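Local coordinates for protein 1,4-dihydroxy-2-naphthoyl-CoA hydrolase (Synechocystis sp., PDB 4K00) that catalyses the hydrolysis of 1,4-dihydroxy-2-naphthoyl-CoA to 1,4-dihydroxy-2-naphthoate and CoA, a step on the way to phylloquinone (vitamin K1), at residues Arg11-Tyr14 / Leu15-Asp19; Ser39-Ser43 / Glu44-Leu48. All coordinates share one frame; numbering follows the deposited sequence.

In the fold
Contact 1 lies beside the first part of helix 26-43, the long helix of this hotdog-fold thioesterase, and contact 2 at its C-terminal end. Contact 1 (R11-D19) turns the chain out of strand 6-12 before that helix, and it carries D19, the predicted active-site residue. Contact 2 (S39-L48) closes the far end of the helix, away from that site. Their centres are 23 Å apart and their nearest atoms about 8 Å, so they do not touch within one chain. They meet across the tetramer instead: S39 and S42 pack on Y14 and Q12 of the third subunit. The surroundings of D19 are shared with the second subunit, whose L15 packs against it.

Contact 1. Residues Arg11-Tyr14 / Leu15-Asp19; sequences RQVY and LADTD
R11 and D17 join end-on in a two-pronged salt bridge that ties the end of strand 6-12 to the 3-10 turn following it, in the hotdog fold's approach to D19, the predicted catalytic residue. NH1 of R11 meets OD2 of D17 at 2.7 Å from above the carboxylate plane, and NH2 of R11 meets OD1 of D17 at 3.2 Å on its syn side; the guanidinium and carboxylate planes are 41° apart. R11 starts with CG anti to its own amide nitrogen (chi1 176°), then bends at chi2 and chi3, which curls the guanidinium back until NH1 also reaches the Q12 carbonyl. E35 of helix 26-43 takes NE, so an arginine, with three donor nitrogens, suits this buried spot. A leucine in its place would probably leave the D17 and E35 carboxylates without this countercharge, D17 being held then by Y14 N and Q28. Aspartate fits because its short arm returns to the chain: OD2 takes the Y14 amide N on its anti lone pair at 2.8 Å, while D17 N answers Y14 O at 2.9 Å. V13 packs against the turn, its CG1 3.9 Å from both CB of D17 and CG2 of T18. The Y14 side chain runs alongside D17, its CD2 3.7 Å from OD2 of D17, and its OH bonds Y9 of the third subunit. The outer side is looser: A16 touches little of 11-14 and, like Y14, is partly exposed, beside the third subunit. Beyond D17, T18 OG1 locks the turn by donating to L15 O at 2.6 Å, in the carbonyl plane and on a lone pair.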
ATOM      1  N   ARG A  11       8.459  12.598  -8.919  1.00 18.98           N
ATOM      2  CA  ARG A  11       8.096  11.248  -8.474  1.00 18.35           C
ATOM      3  C   ARG A  11       8.279  10.252  -9.614  1.00 20.44           C
ATOM      4  O   ARG A  11       7.629  10.350 -10.656  1.00 21.74           O
ATOM      5  CB  ARG A  11       6.652  11.223  -7.965  1.00 17.53           C
ATOM      6  CG  ARG A  11       6.138   9.850  -7.556  1.00 17.21           C
ATOM      7  CD  ARG A  11       6.905   9.254  -6.380  1.00 19.47           C
ATOM      8  NE  ARG A  11       5.995   8.498  -5.525  1.00 18.83           N
ATOM      9  CZ  ARG A  11       5.509   7.294  -5.818  1.00 19.40           C
ATOM     10  NH1 ARG A  11       5.872   6.662  -6.933  1.00 17.49           N
ATOM     11  NH2 ARG A  11       4.662   6.705  -4.977  1.00 20.37           N
ATOM     12  N   GLN A  12       9.180   9.302  -9.395  1.00 21.81           N
ATOM     13  CA  GLN A  12       9.309   8.113 -10.230  1.00 24.44           C
ATOM     14  C   GLN A  12       8.200   7.104  -9.962  1.00 22.04           C
ATOM     15  O   GLN A  12       7.844   6.850  -8.808  1.00 20.76           O
ATOM     16  CB  GLN A  12      10.674   7.470  -9.969  1.00 27.92           C
ATOM     17  CG  GLN A  12      10.908   6.179 -10.726  1.00 40.64           C
ATOM     18  CD  GLN A  12      11.334   6.433 -12.153  1.00 56.48           C
ATOM     19  OE1 GLN A  12      10.711   5.942 -13.093  1.00 82.49           O
ATOM     20  NE2 GLN A  12      12.390   7.219 -12.326  1.00 57.44           N
ATOM     21  N   VAL A  13       7.656   6.516 -11.029  1.00 18.84           N
ATOM     22  CA  VAL A  13       6.683   5.452 -10.890  1.00 19.00           C
ATOM     23  C   VAL A  13       7.419   4.138 -10.654  1.00 20.23           C
ATOM     24  O   VAL A  13       8.280   3.743 -11.442  1.00 20.77           O
ATOM     25  CB  VAL A  13       5.759   5.323 -12.123  1.00 17.92           C
ATOM     26  CG1 VAL A  13       4.817   4.143 -11.942  1.00 17.19           C
ATOM     27  CG2 VAL A  13       4.954   6.602 -12.345  1.00 18.41           C
ATOM     28  N   TYR A  14       7.108   3.476  -9.544  1.00 21.14           N
ATOM     29  CA  TYR A  14       7.751   2.201  -9.221  1.00 19.26           C
ATOM     30  C   TYR A  14       6.809   1.071  -9.557  1.00 16.91           C
ATOM     31  O   TYR A  14       5.628   1.300  -9.768  1.00 18.01           O
ATOM     32  CB  TYR A  14       8.118   2.144  -7.740  1.00 20.31           C
ATOM     33  CG  TYR A  14       9.061   3.242  -7.337  1.00 22.25           C
ATOM     34  CD1 TYR A  14      10.363   3.258  -7.794  1.00 28.29           C
ATOM     35  CD2 TYR A  14       8.635   4.283  -6.528  1.00 25.22           C
ATOM     36  CE1 TYR A  14      11.232   4.266  -7.436  1.00 33.68           C
ATOM     37  CE2 TYR A  14       9.494   5.297  -6.169  1.00 31.39           C
ATOM     38  CZ  TYR A  14      10.787   5.286  -6.634  1.00 29.94           C
ATOM     39  OH  TYR A  14      11.650   6.297  -6.280  1.00 46.69           O
ATOM     40  N   LEU A  15       7.329  -0.153  -9.596  1.00 17.92           N
ATOM     41  CA  LEU A  15       6.507  -1.293  -9.970  1.00 18.94           C
ATOM     42  C   LEU A  15       5.266  -1.359  -9.075  1.00 17.81           C
ATOM     43  O   LEU A  15       4.149  -1.583  -9.559  1.00 17.56           O
ATOM     44  CB  LEU A  15       7.311  -2.589  -9.896  1.00 19.66           C
ATOM     45  CG  LEU A  15       6.530  -3.861 -10.233  1.00 20.42           C
ATOM     46  CD1 LEU A  15       5.952  -3.823 -11.636  1.00 21.95           C
ATOM     47  CD2 LEU A  15       7.434  -5.070 -10.042  1.00 23.65           C
ATOM     48  N   ALA A  16       5.462  -1.131  -7.783  1.00 18.31           N
ATOM     49  CA  ALA A  16       4.360  -1.230  -6.809  1.00 19.56           C
ATOM     50  C   ALA A  16       3.226  -0.241  -7.088  1.00 18.69           C
ATOM     51  O   ALA A  16       2.095  -0.471  -6.663  1.00 22.35           O
ATOM     52  CB  ALA A  16       4.889  -1.014  -5.394  1.00 19.01           C
ATOM     53  N   ASP A  17       3.523   0.870  -7.766  1.00 17.87           N
ATOM     54  CA  ASP A  17       2.508   1.873  -8.079  1.00 17.84           C
ATOM     55  C   ASP A  17       1.545   1.389  -9.159  1.00 17.08           C
ATOM     56  O   ASP A  17       0.445   1.951  -9.335  1.00 16.76           O
ATOM     57  CB  ASP A  17       3.155   3.176  -8.544  1.00 18.61           C
ATOM     58  CG  ASP A  17       3.962   3.852  -7.463  1.00 16.96           C
ATOM     59  OD1 ASP A  17       3.398   4.156  -6.401  1.00 18.07           O
ATOM     60  OD2 ASP A  17       5.150   4.132  -7.696  1.00 20.38           O
ATOM     61  N   THR A  18       1.959   0.363  -9.890  1.00 16.28           N
ATOM     62  CA  THR A  18       1.193  -0.101 -11.040  1.00 17.29           C
ATOM     63  C   THR A  18       0.306  -1.291 -10.686  1.00 18.53           C
ATOM     64  O   THR A  18       0.479  -1.905  -9.649  1.00 18.08           O
ATOM     65  CB  THR A  18       2.121  -0.471 -12.214  1.00 18.73           C
ATOM     66  OG1 THR A  18       2.987  -1.557 -11.839  1.00 19.78           O
ATOM     67  CG2 THR A  18       2.961   0.743 -12.621  1.00 19.48           C
ATOM     68  N   ASP A  19      -0.636  -1.615 -11.565  1.00 17.35           N
ATOM     69  CA  ASP A  19      -1.530  -2.737 -11.342  1.00 18.65           C
ATOM     70  C   ASP A  19      -1.578  -3.665 -12.547  1.00 18.38           C
ATOM     71  O   ASP A  19      -0.897  -3.435 -13.552  1.00 20.18           O
ATOM     72  CB  ASP A  19      -2.927  -2.240 -10.968  1.00 19.16           C
ATOM     73  CG  ASP A  19      -3.640  -1.536 -12.111  1.00 21.36           C
ATOM     74  OD1 ASP A  19      -3.412  -1.875 -13.289  1.00 18.49           O
ATOM     75  OD2 ASP A  19      -4.458  -0.647 -11.812  1.00 21.73           O
TER

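Contact 2. Residues Ser39-Ser43 / Glu44-Leu48; sequences SWLSS and EHLSL
A Schellman motif ends helix 26-43, with L46 N bonded to L41 O at 2.7 Å and H45 N to S42 O at 2.9 Å. H45 is its C-prime residue and has the positive phi (55°) that reverses the chain, a place often taken by glycine; its ring stands with one face over S43 O. The apolar pair expected of the motif is made by L41 and L46, crossing at about a right angle with CD2 of L41 4.0 Å from CB of L46. CD1 of L41 then reaches CG of L48 at 3.7 Å.

On the other flank the W40 carbonyl accepts E44 N and also S43 OG, at 2.6 Å, a short hydroxyl that folds back on the helix. E44, with CG beside its own amide nitrogen (chi1 -66°) and a bend at chi2, lays CG over the indole face in a CH-pi contact, 4.1 Å from the centroid of the five-membered ring. Its carboxylate is thereby brought near two waters: one takes the W40 NE1 proton in the ring plane and bonds only weakly to OE2 of E44, the other donates to OE2 and to S43 OG.

Beyond the turn, S47 is the N-cap of helix 48-54, its OG bonded to N50 N. Helix 129-136 packs on W40, L41, L46 and L48, while strand 77-86 lies against W40 and strand 6-12 against S39 and S43.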
ATOM      1  N   SER A  39       6.255  16.528   1.143  1.00 16.52           N
ATOM      2  CA  SER A  39       7.545  17.055   0.729  1.00 19.72           C
ATOM      3  C   SER A  39       7.544  18.574   0.873  1.00 18.48           C
ATOM      4  O   SER A  39       8.547  19.181   1.262  1.00 20.15           O
ATOM      5  CB  SER A  39       7.872  16.669  -0.712  1.00 20.99           C
ATOM      6  OG  SER A  39       7.898  15.263  -0.873  1.00 30.62           O
ATOM      7  N   TRP A  40       6.411  19.191   0.584  1.00 18.73           N
ATOM      8  CA  TRP A  40       6.290  20.619   0.773  1.00 20.56           C
ATOM      9  C   TRP A  40       6.453  20.963   2.263  1.00 20.42           C
ATOM     10  O   TRP A  40       7.202  21.869   2.619  1.00 20.39           O
ATOM     11  CB  TRP A  40       4.954  21.122   0.220  1.00 21.26           C
ATOM     12  CG  TRP A  40       4.656  22.521   0.607  1.00 22.21           C
ATOM     13  CD1 TRP A  40       5.200  23.649   0.086  1.00 23.42           C
ATOM     14  CD2 TRP A  40       3.757  22.941   1.630  1.00 25.10           C
ATOM     15  NE1 TRP A  40       4.675  24.754   0.703  1.00 23.88           N
ATOM     16  CE2 TRP A  40       3.790  24.346   1.662  1.00 23.72           C
ATOM     17  CE3 TRP A  40       2.902  22.263   2.504  1.00 25.81           C
ATOM     18  CZ2 TRP A  40       3.017  25.092   2.549  1.00 25.52           C
ATOM     19  CZ3 TRP A  40       2.139  23.003   3.391  1.00 29.87           C
ATOM     20  CH2 TRP A  40       2.201  24.406   3.403  1.00 26.26           C
ATOM     21  N   LEU A  41       5.765  20.219   3.126  1.00 22.30           N
ATOM     22  CA  LEU A  41       5.909  20.388   4.580  1.00 21.64           C
ATOM     23  C   LEU A  41       7.367  20.327   5.010  1.00 20.82           C
ATOM     24  O   LEU A  41       7.832  21.164   5.782  1.00 21.56           O
ATOM     25  CB  LEU A  41       5.142  19.286   5.332  1.00 23.04           C
ATOM     26  CG  LEU A  41       3.617  19.373   5.342  1.00 25.50           C
ATOM     27  CD1 LEU A  41       3.033  18.156   6.045  1.00 23.72           C
ATOM     28  CD2 LEU A  41       3.146  20.659   5.989  1.00 26.60           C
ATOM     29  N   SER A  42       8.075  19.316   4.514  0.50 22.97           N
ATOM     30  CA  SER A  42       9.489  19.120   4.823  0.50 23.47           C
ATOM     31  C   SER A  42      10.338  20.299   4.348  0.50 24.82           C
ATOM     32  O   SER A  42      11.226  20.767   5.063  0.50 22.60           O
ATOM     33  CB  SER A  42       9.984  17.827   4.166  0.50 24.11           C
ATOM     34  OG  SER A  42      11.329  17.556   4.500  0.50 27.61           O
ATOM     35  N   SER A  43      10.062  20.778   3.139  1.00 25.08           N
ATOM     36  CA  SER A  43      10.759  21.944   2.598  1.00 25.61           C
ATOM     37  C   SER A  43      10.505  23.183   3.448  1.00 24.56           C
ATOM     38  O   SER A  43      11.355  24.069   3.541  1.00 27.82           O
ATOM     39  CB  SER A  43      10.316  22.223   1.161  1.00 28.26           C
ATOM     40  OG  SER A  43       9.094  22.937   1.143  1.00 27.47           O
ATOM     41  N   GLU A  44       9.337  23.249   4.070  1.00 22.61           N
ATOM     42  CA  GLU A  44       9.035  24.360   4.957  1.00 25.18           C
ATOM     43  C   GLU A  44       9.402  24.055   6.415  1.00 26.93           C
ATOM     44  O   GLU A  44       9.015  24.793   7.304  1.00 23.90           O
ATOM     45  CB  GLU A  44       7.564  24.724   4.862  1.00 25.94           C
ATOM     46  CG  GLU A  44       7.137  25.281   3.520  1.00 28.68           C
ATOM     47  CD  GLU A  44       7.748  26.637   3.226  1.00 31.34           C
ATOM     48  OE1 GLU A  44       8.036  27.395   4.178  1.00 34.24           O
ATOM     49  OE2 GLU A  44       7.957  26.938   2.035  1.00 31.05           O
ATOM     50  N   HIS A  45      10.127  22.961   6.645  1.00 28.32           N
ATOM     51  CA  HIS A  45      10.512  22.531   7.998  1.00 32.32           C
ATOM     52  C   HIS A  45       9.322  22.368   8.939  1.00 31.11           C
ATOM     53  O   HIS A  45       9.408  22.692  10.122  1.00 30.20           O
ATOM     54  CB  HIS A  45      11.490  23.528   8.615  1.00 32.69           C
ATOM     55  CG  HIS A  45      12.560  23.975   7.677  1.00 36.00           C
ATOM     56  ND1 HIS A  45      13.422  23.095   7.059  1.00 38.50           N
ATOM     57  CD2 HIS A  45      12.906  25.210   7.246  1.00 36.92           C
ATOM     58  CE1 HIS A  45      14.262  23.772   6.296  1.00 40.32           C
ATOM     59  NE2 HIS A  45      13.967  25.055   6.389  1.00 43.21           N
ATOM     60  N   LEU A  46       8.220  21.867   8.405  1.00 26.51           N
ATOM     61  CA  LEU A  46       7.076  21.457   9.216  1.00 27.75           C
ATOM     62  C   LEU A  46       6.992  19.944   9.254  1.00 28.85           C
ATOM     63  O   LEU A  46       7.579  19.270   8.421  1.00 29.28           O
ATOM     64  CB  LEU A  46       5.789  22.023   8.615  1.00 26.00           C
ATOM     65  CG  LEU A  46       5.835  23.535   8.387  1.00 26.42           C
ATOM     66  CD1 LEU A  46       4.622  24.022   7.610  1.00 27.11           C
ATOM     67  CD2 LEU A  46       5.948  24.272   9.715  1.00 32.45           C
ATOM     68  N   SER A  47       6.255  19.409  10.219  1.00 31.07           N
ATOM     69  CA  SER A  47       6.335  17.981  10.535  1.00 32.24           C
ATOM     70  C   SER A  47       4.970  17.492  10.987  1.00 24.32           C
ATOM     71  O   SER A  47       4.438  17.958  11.997  1.00 27.17           O
ATOM     72  CB  SER A  47       7.360  17.741  11.648  1.00 34.96           C
ATOM     73  OG  SER A  47       7.307  16.402  12.120  1.00 34.82           O
ATOM     74  N   LEU A  48       4.415  16.547  10.239  1.00 24.53           N
ATOM     75  CA  LEU A  48       3.226  15.823  10.662  1.00 24.43           C
ATOM     76  C   LEU A  48       3.494  15.048  11.931  1.00 23.83           C
ATOM     77  O   LEU A  48       2.645  14.998  12.824  1.00 23.68           O
ATOM     78  CB  LEU A  48       2.783  14.851   9.576  1.00 29.39           C
ATOM     79  CG  LEU A  48       1.987  15.464   8.435  1.00 30.58           C
ATOM     80  CD1 LEU A  48       1.635  14.394   7.412  1.00 32.84           C
ATOM     81  CD2 LEU A  48       0.742  16.156   8.973  1.00 34.09           C
TER
HETATM   82  O   HOH W   1       5.319  27.591   1.177  1.00 33.49           O
HETATM   83  O   HOH W   2       8.330  25.452  -0.042  1.00 38.13           O